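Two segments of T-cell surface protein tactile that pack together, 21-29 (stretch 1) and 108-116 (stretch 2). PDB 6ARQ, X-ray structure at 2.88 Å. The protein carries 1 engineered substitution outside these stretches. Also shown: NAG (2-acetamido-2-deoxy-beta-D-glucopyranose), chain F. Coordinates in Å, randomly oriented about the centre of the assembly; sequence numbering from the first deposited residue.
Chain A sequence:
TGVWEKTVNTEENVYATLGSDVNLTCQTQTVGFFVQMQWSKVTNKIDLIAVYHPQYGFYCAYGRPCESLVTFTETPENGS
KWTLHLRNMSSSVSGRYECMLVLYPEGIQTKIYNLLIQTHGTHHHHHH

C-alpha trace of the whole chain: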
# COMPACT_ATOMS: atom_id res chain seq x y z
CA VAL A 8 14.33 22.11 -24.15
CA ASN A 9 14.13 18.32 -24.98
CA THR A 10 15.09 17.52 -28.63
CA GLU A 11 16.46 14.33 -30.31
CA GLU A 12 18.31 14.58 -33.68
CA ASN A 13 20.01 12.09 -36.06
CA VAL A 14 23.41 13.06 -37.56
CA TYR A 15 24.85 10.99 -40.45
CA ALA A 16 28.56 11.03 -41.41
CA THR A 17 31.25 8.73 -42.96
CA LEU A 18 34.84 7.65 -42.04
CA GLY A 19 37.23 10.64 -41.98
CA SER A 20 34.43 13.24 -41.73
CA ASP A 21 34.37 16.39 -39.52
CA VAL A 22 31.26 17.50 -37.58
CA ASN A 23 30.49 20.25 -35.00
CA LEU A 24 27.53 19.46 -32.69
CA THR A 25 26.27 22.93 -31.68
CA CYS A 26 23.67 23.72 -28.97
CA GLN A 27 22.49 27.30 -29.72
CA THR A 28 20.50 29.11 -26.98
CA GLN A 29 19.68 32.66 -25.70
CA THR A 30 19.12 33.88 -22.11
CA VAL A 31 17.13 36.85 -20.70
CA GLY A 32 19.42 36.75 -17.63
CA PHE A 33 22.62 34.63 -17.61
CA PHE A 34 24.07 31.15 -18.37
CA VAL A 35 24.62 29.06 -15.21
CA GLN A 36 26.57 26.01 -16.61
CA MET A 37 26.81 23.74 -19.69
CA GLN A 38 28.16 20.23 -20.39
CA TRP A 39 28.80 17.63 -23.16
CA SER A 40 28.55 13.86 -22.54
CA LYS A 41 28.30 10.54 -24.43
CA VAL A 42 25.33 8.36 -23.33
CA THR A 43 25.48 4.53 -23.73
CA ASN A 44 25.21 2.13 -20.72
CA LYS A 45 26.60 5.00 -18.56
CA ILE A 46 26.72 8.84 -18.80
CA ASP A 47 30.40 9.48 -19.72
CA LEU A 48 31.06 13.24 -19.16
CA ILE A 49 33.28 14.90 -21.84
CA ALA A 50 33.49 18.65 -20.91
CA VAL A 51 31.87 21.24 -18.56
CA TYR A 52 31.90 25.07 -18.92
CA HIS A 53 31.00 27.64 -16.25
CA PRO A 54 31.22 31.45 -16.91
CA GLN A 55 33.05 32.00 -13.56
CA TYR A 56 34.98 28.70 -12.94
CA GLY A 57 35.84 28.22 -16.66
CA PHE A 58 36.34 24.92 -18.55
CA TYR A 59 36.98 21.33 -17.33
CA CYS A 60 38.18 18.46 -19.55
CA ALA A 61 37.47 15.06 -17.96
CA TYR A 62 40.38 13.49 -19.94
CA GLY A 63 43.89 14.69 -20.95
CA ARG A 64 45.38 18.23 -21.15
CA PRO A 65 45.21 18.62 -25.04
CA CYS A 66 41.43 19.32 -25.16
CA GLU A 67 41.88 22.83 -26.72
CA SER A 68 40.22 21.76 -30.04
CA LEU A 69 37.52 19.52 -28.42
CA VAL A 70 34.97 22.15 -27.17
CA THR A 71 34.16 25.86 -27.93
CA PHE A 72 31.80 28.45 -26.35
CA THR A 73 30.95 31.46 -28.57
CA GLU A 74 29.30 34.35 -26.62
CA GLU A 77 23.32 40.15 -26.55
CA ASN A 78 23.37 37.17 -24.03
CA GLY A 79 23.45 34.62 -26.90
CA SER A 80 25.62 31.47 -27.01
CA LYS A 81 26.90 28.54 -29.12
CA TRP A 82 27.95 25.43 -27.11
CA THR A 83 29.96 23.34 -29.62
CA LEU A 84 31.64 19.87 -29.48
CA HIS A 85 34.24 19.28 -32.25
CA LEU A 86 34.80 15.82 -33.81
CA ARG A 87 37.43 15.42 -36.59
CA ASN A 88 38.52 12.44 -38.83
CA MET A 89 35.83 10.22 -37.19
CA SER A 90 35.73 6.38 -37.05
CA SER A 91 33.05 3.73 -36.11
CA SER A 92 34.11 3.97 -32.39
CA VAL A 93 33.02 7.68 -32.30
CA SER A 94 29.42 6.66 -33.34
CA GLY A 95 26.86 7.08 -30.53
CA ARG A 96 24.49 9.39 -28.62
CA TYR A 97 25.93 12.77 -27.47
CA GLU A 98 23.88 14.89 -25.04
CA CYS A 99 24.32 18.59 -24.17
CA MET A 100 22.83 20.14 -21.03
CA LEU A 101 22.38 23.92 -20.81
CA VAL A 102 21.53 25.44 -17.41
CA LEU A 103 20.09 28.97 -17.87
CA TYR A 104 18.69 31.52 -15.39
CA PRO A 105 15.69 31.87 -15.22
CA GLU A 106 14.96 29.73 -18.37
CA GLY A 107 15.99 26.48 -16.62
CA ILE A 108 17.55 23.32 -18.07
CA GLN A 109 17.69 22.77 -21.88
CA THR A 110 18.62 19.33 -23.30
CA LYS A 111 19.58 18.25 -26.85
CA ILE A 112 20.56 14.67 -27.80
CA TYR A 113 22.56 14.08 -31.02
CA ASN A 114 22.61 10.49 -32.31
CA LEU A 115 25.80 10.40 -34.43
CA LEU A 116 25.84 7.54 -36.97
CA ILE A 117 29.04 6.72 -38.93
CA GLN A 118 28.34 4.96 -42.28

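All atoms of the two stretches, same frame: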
# COMPACT_ATOMS: atom_id res chain seq x y z
N ASP A 21 34.29 15.40 -40.59
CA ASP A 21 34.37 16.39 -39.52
C ASP A 21 32.97 16.94 -39.24
O ASP A 21 32.26 17.31 -40.18
CB ASP A 21 35.34 17.53 -39.90
CG ASP A 21 36.82 17.21 -39.82
OD1 ASP A 21 37.18 16.02 -39.98
OD2 ASP A 21 37.62 18.15 -39.65
N VAL A 22 32.57 16.98 -37.96
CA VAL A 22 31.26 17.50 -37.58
C VAL A 22 31.37 18.32 -36.27
O VAL A 22 32.19 18.02 -35.40
CB VAL A 22 30.17 16.38 -37.50
CG1 VAL A 22 30.24 15.58 -36.20
CG2 VAL A 22 28.77 16.94 -37.72
N ASN A 23 30.56 19.39 -36.18
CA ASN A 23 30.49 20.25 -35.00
C ASN A 23 29.06 20.24 -34.46
O ASN A 23 28.16 20.82 -35.07
CB ASN A 23 30.96 21.70 -35.29
CG ASN A 23 32.06 21.89 -36.30
OD1 ASN A 23 33.01 21.09 -36.38
ND2 ASN A 23 31.93 23.00 -37.06
N LEU A 24 28.84 19.53 -33.34
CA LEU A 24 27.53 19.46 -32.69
C LEU A 24 27.37 20.73 -31.88
O LEU A 24 28.10 20.93 -30.91
CB LEU A 24 27.39 18.19 -31.82
CG LEU A 24 27.68 16.83 -32.49
CD1 LEU A 24 27.86 15.75 -31.45
CD2 LEU A 24 26.59 16.43 -33.47
N THR A 25 26.47 21.63 -32.32
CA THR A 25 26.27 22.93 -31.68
C THR A 25 24.88 23.05 -31.03
O THR A 25 23.87 22.79 -31.68
CB THR A 25 26.49 24.07 -32.69
OG1 THR A 25 27.68 23.81 -33.44
CG2 THR A 25 26.59 25.44 -32.04
N CYS A 26 24.87 23.46 -29.76
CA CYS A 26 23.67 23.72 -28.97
C CYS A 26 23.52 25.24 -28.83
O CYS A 26 24.20 25.85 -27.99
CB CYS A 26 23.73 23.01 -27.62
SG CYS A 26 23.67 21.20 -27.72
N GLN A 27 22.71 25.85 -29.70
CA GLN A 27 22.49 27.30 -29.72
C GLN A 27 21.31 27.68 -28.83
O GLN A 27 20.22 27.11 -28.97
CB GLN A 27 22.28 27.80 -31.16
CG GLN A 27 22.53 29.30 -31.34
CD GLN A 27 22.63 29.75 -32.79
OE1 GLN A 27 22.90 30.92 -33.07
NE2 GLN A 27 22.41 28.85 -33.74
N THR A 28 21.52 28.63 -27.91
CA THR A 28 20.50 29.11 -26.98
C THR A 28 20.72 30.60 -26.65
O THR A 28 21.79 31.15 -26.91
CB THR A 28 20.46 28.23 -25.71
OG1 THR A 28 19.36 28.62 -24.89
CG2 THR A 28 21.76 28.26 -24.90
N GLN A 29 19.68 31.25 -26.09
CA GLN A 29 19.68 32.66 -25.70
C GLN A 29 19.03 32.80 -24.33
O GLN A 29 18.03 32.15 -24.04
CB GLN A 29 18.95 33.51 -26.75
CG GLN A 29 19.67 34.81 -27.10
CD GLN A 29 18.98 36.06 -26.61
OE1 GLN A 29 17.99 36.03 -25.86
NE2 GLN A 29 19.50 37.20 -27.01
N ILE A 108 16.69 24.30 -17.42
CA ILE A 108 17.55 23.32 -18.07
C ILE A 108 17.02 22.97 -19.48
O ILE A 108 15.86 22.58 -19.64
CB ILE A 108 17.73 22.05 -17.18
CG1 ILE A 108 18.52 22.37 -15.90
CG2 ILE A 108 18.39 20.89 -17.93
CD1 ILE A 108 17.69 22.44 -14.67
N GLN A 109 17.90 23.12 -20.48
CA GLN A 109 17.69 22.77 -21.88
C GLN A 109 18.52 21.53 -22.19
O GLN A 109 19.65 21.41 -21.71
CB GLN A 109 18.08 23.93 -22.81
CG GLN A 109 16.93 24.84 -23.18
CD GLN A 109 16.97 26.12 -22.39
OE1 GLN A 109 17.65 27.08 -22.76
NE2 GLN A 109 16.25 26.16 -21.28
N THR A 110 17.95 20.59 -22.96
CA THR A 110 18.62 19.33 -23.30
C THR A 110 18.46 19.05 -24.79
O THR A 110 17.37 19.19 -25.34
CB THR A 110 18.05 18.19 -22.41
OG1 THR A 110 18.26 18.52 -21.04
CG2 THR A 110 18.69 16.83 -22.70
N LYS A 111 19.57 18.64 -25.44
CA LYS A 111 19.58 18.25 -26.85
C LYS A 111 20.46 17.02 -27.02
O LYS A 111 21.62 17.02 -26.61
CB LYS A 111 20.02 19.40 -27.76
CG LYS A 111 19.44 19.29 -29.17
CD LYS A 111 19.93 20.39 -30.10
CE LYS A 111 19.05 21.61 -30.12
NZ LYS A 111 19.59 22.66 -31.03
N ILE A 112 19.88 15.95 -27.58
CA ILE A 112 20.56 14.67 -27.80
C ILE A 112 20.82 14.50 -29.30
O ILE A 112 19.89 14.58 -30.11
CB ILE A 112 19.79 13.46 -27.21
CG1 ILE A 112 19.31 13.73 -25.76
CG2 ILE A 112 20.62 12.18 -27.26
CD1 ILE A 112 17.81 13.97 -25.62
N TYR A 113 22.09 14.30 -29.66
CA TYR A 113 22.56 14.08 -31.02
C TYR A 113 22.98 12.63 -31.19
O TYR A 113 23.93 12.19 -30.54
CB TYR A 113 23.74 15.02 -31.34
CG TYR A 113 23.38 16.47 -31.56
CD1 TYR A 113 22.94 16.92 -32.80
CD2 TYR A 113 23.55 17.41 -30.55
CE1 TYR A 113 22.64 18.26 -33.02
CE2 TYR A 113 23.25 18.76 -30.75
CZ TYR A 113 22.79 19.18 -31.99
OH TYR A 113 22.50 20.50 -32.21
N ASN A 114 22.27 11.88 -32.04
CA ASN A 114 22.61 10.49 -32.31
C ASN A 114 23.48 10.46 -33.57
O ASN A 114 22.97 10.57 -34.68
CB ASN A 114 21.36 9.61 -32.44
CG ASN A 114 21.64 8.13 -32.58
OD1 ASN A 114 22.61 7.58 -32.04
ND2 ASN A 114 20.77 7.43 -33.30
N LEU A 115 24.81 10.41 -33.36
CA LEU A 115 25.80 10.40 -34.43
C LEU A 115 25.98 8.99 -34.97
O LEU A 115 26.34 8.08 -34.22
CB LEU A 115 27.14 10.99 -33.94
CG LEU A 115 28.30 11.07 -34.94
CD1 LEU A 115 28.03 12.09 -36.04
CD2 LEU A 115 29.59 11.39 -34.23
N LEU A 116 25.73 8.82 -36.27
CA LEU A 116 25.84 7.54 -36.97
C LEU A 116 26.91 7.63 -38.05
O LEU A 116 26.83 8.50 -38.92
CB LEU A 116 24.48 7.13 -37.57
CG LEU A 116 23.36 6.87 -36.57
CD1 LEU A 116 22.27 7.92 -36.68
CD2 LEU A 116 22.77 5.48 -36.75
C1 NAG F . 32.83 23.38 -38.11
C2 NAG F . 34.13 23.98 -37.57
C3 NAG F . 35.02 24.31 -38.78
C4 NAG F . 35.21 23.09 -39.68
C5 NAG F . 33.86 22.53 -40.12
C6 NAG F . 33.96 21.23 -40.89
C7 NAG F . 34.58 25.69 -35.84
C8 NAG F . 34.04 26.91 -35.15
N2 NAG F . 33.81 25.19 -36.82
O3 NAG F . 36.28 24.78 -38.33
O4 NAG F . 35.97 23.45 -40.82
O5 NAG F . 33.05 22.25 -38.96
O6 NAG F . 32.68 20.70 -41.20
O7 NAG F . 35.66 25.19 -35.52

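The contact is centred on Tyr-113, whose buried ring packs against Leu-24. Both side chains point toward the opposing strand; Leu-24 lies over one face of the ring, with its CD2 3.7 Å from CG of Tyr-113. A branched aliphatic side chain suits this position because it can spread over the flat aromatic surface without leaving a polar group unpaired. Cys-26 meets the same ring differently. Its SG lies 3.9 Å from CE2 of Tyr-113, near the ring plane, so that the sulfur approaches the edge, and it also sits 4.1 Å from CB of Lys-111. This cysteine is buried and covalently bonded elsewhere in the structure.

The apolar layer continues from Leu-24 to Val-22, whose CG1 lies 4.1 Å from CD1 of Leu-115. The strands run nearly antiparallel, at 158°, and their axes come no closer than 8.8 Å. At that separation side chains bridge the gap, and Val-22 and Leu-24 meet Leu-115 and Tyr-113 in reverse order. On stretch 2, Gln-109, Lys-111, Tyr-113 and Leu-115 point toward stretch 1, whereas the intervening Thr-110, Ile-112 and Asn-114 point away, as expected for an extended strand.

Tyr-113 also carries the contact into its polar margin. Its OH donates a hydrogen bond of 2.7 Å to the backbone O of Thr-25, so one residue supplies both an apolar ring and a polar tip. The side chain of Thr-25 points away, leaving its carbonyl to make the contact. Lys-111 flanks this site, its long aliphatic portion covering part of the contact while NZ remains 4.3 Å from O of Thr-25. Farther along, Thr-28 OG1 donates a 3.1 Å hydrogen bond to OE1 of Gln-109, joining two partly exposed polar residues. Asn-23, out of reach of stretch 2, carries the NAG through ND2. In all, the two stretches bury 393 Å².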